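Local coordinates for protein Rio2 kinase (Chaetomium thermophilum, PDB 4GYI) that probably transfers phosphate from ATP to serine or threonine residues of proteins, as an atypical magnesium-dependent kinase of pre-40S ribosome maturation, at residues 213-218 with 279-284. Residues are numbered along the deposited sequence; the frame is centred on the assembly and turned at random.
Sequences DLIALI and QCIKRF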
loop_
_atom_site.group_PDB
_atom_site.type_symbol
_atom_site.label_atom_id
_atom_site.label_comp_id
_atom_site.label_asym_id
_atom_site.label_seq_id
_atom_site.Cartn_x
_atom_site.Cartn_y
_atom_site.Cartn_z
ATOM N N ASP A 213 15.266 20.332 -4.251
ATOM C CA ASP A 213 14.764 19.174 -4.985
ATOM C C ASP A 213 13.390 18.673 -4.447
ATOM O O ASP A 213 12.468 18.401 -5.218
ATOM C CB ASP A 213 15.823 18.058 -5.037
ATOM C CG ASP A 213 16.945 18.351 -6.049
ATOM O OD1 ASP A 213 17.026 19.493 -6.569
ATOM O OD2 ASP A 213 17.755 17.437 -6.324
ATOM N N LEU A 214 13.246 18.583 -3.133
ATOM C CA LEU A 214 11.979 18.130 -2.547
ATOM C C LEU A 214 10.836 19.096 -2.841
ATOM O O LEU A 214 9.716 18.675 -3.153
ATOM C CB LEU A 214 12.139 17.919 -1.044
ATOM C CG LEU A 214 13.173 16.834 -0.721
ATOM C CD1 LEU A 214 13.433 16.753 0.759
ATOM C CD2 LEU A 214 12.730 15.471 -1.273
ATOM N N ILE A 215 11.129 20.390 -2.762
ATOM C CA ILE A 215 10.140 21.424 -3.049
ATOM C C ILE A 215 9.724 21.362 -4.508
ATOM O O ILE A 215 8.535 21.417 -4.822
ATOM C CB ILE A 215 10.677 22.837 -2.735
ATOM C CG1 ILE A 215 10.892 22.994 -1.228
ATOM C CG2 ILE A 215 9.726 23.901 -3.255
ATOM C CD1 ILE A 215 9.658 22.674 -0.374
ATOM N N ALA A 216 10.698 21.236 -5.407
ATOM C CA ALA A 216 10.367 21.051 -6.821
ATOM C C ALA A 216 9.446 19.826 -7.021
ATOM O O ALA A 216 8.500 19.875 -7.808
ATOM C CB ALA A 216 11.648 20.952 -7.700
ATOM N N LEU A 217 9.697 18.742 -6.289
ATOM C CA LEU A 217 8.809 17.581 -6.372
ATOM C C LEU A 217 7.360 17.893 -5.975
ATOM O O LEU A 217 6.429 17.459 -6.648
ATOM C CB LEU A 217 9.323 16.405 -5.534
ATOM C CG LEU A 217 10.348 15.507 -6.208
ATOM C CD1 LEU A 217 10.748 14.387 -5.272
ATOM C CD2 LEU A 217 9.792 14.962 -7.510
ATOM N N ILE A 218 7.170 18.613 -4.878
ATOM C CA ILE A 218 5.811 18.943 -4.439
ATOM C C ILE A 218 5.123 19.811 -5.475
ATOM O O ILE A 218 3.956 19.596 -5.795
ATOM C CB ILE A 218 5.810 19.681 -3.117
ATOM C CG1 ILE A 218 6.264 18.743 -2.004
ATOM C CG2 ILE A 218 4.407 20.262 -2.825
ATOM C CD1 ILE A 218 6.685 19.477 -0.740
ATOM N N GLN A 279 5.190 22.107 5.101
ATOM C CA GLN A 279 5.605 22.339 6.483
ATOM C C GLN A 279 6.326 21.128 7.080
ATOM O O GLN A 279 7.217 21.299 7.911
ATOM C CB GLN A 279 4.417 22.746 7.359
ATOM C CG GLN A 279 4.507 24.162 7.942
ATOM C CD GLN A 279 4.778 25.246 6.889
ATOM O OE1 GLN A 279 5.690 26.060 7.045
ATOM N NE2 GLN A 279 3.976 25.265 5.824
ATOM N N CYS A 280 5.954 19.916 6.655
ATOM C CA CYS A 280 6.667 18.709 7.090
ATOM C C CYS A 280 8.131 18.732 6.654
ATOM O O CYS A 280 9.034 18.453 7.450
ATOM C CB CYS A 280 6.003 17.432 6.560
ATOM S SG CYS A 280 4.755 16.755 7.665
ATOM N N ILE A 281 8.344 19.059 5.385
ATOM C CA ILE A 281 9.686 19.220 4.836
ATOM C C ILE A 281 10.488 20.304 5.580
ATOM O O ILE A 281 11.610 20.049 6.036
ATOM C CB ILE A 281 9.622 19.553 3.336
ATOM C CG1 ILE A 281 9.044 18.365 2.556
ATOM C CG2 ILE A 281 10.987 19.939 2.808
ATOM C CD1 ILE A 281 9.690 17.053 2.898
ATOM N N LYS A 282 9.915 21.501 5.716
ATOM C CA LYS A 282 10.595 22.587 6.424
ATOM C C LYS A 282 10.947 22.177 7.854
ATOM O O LYS A 282 12.078 22.372 8.296
ATOM C CB LYS A 282 9.738 23.861 6.458
ATOM C CG LYS A 282 9.558 24.514 5.102
ATOM C CD LYS A 282 8.777 25.834 5.231
ATOM C CE LYS A 282 8.462 26.419 3.859
ATOM N NZ LYS A 282 7.705 27.705 3.873
ATOM N N ARG A 283 9.978 21.617 8.578
ATOM C CA ARG A 283 10.229 21.144 9.943
ATOM C C ARG A 283 11.436 20.207 9.987
ATOM O O ARG A 283 12.365 20.429 10.758
ATOM C CB ARG A 283 9.015 20.415 10.511
ATOM C CG ARG A 283 8.076 21.260 11.350
ATOM C CD ARG A 283 7.089 20.349 12.073
ATOM N NE ARG A 283 7.787 19.246 12.731
ATOM C CZ ARG A 283 7.926 19.122 14.046
ATOM N NH1 ARG A 283 7.392 20.022 14.862
ATOM N NH2 ARG A 283 8.588 18.089 14.551
ATOM N N PHE A 284 11.417 19.172 9.148
ATOM C CA PHE A 284 12.510 18.213 9.115
ATOM C C PHE A 284 13.858 18.888 8.843
ATOM O O PHE A 284 14.826 18.678 9.576
ATOM C CB PHE A 284 12.255 17.106 8.090
ATOM C CG PHE A 284 13.396 16.143 7.971
ATOM C CD1 PHE A 284 13.602 15.175 8.944
ATOM C CD2 PHE A 284 14.291 16.235 6.910
ATOM C CE1 PHE A 284 14.663 14.285 8.849
ATOM C CE2 PHE A 284 15.360 15.371 6.809
ATOM C CZ PHE A 284 15.542 14.378 7.773
#
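I281 meets L214, I215 and I218 through methyl and methylene groups alone, with no hydrogen bond across the contact. Its CD1 approaches CD1 of L214 at 4.3 Å, its CG2 lies 4.4 Å from CD1 of I215, and its CG1 is 4.2 Å from CD1 of I218. The CG1-CD1 arm of I281 thus serves L214 and I218, and its CG2 methyl serves I215, all in the outer part of van der Waals range. I218 gains its reach from an extended CG1 arm (chi2 163°), which carries CD1 out toward the facing helix. Y211 also touches I281, so the residues surrounding it follow the i, i+3, i+4, i+7 pattern of a knobs-into-holes socket. Segments 213-218 and 279-284 run nearly antiparallel, their axes at 173°. Those axes come no closer than 10.9 Å; bulky aliphatic groups bridge that spacing. Outside this socket, L214 also rests on F285 and I218 on F274, extending the apolar seam along helix 270-289. These two helices probably correspond to αE and αF of the protein kinase C-lobe. I281 further touches F231, in the loop leading to the magnesium ligand N235, while L214, on helix 207-223, packs on P254 of strand 250-256.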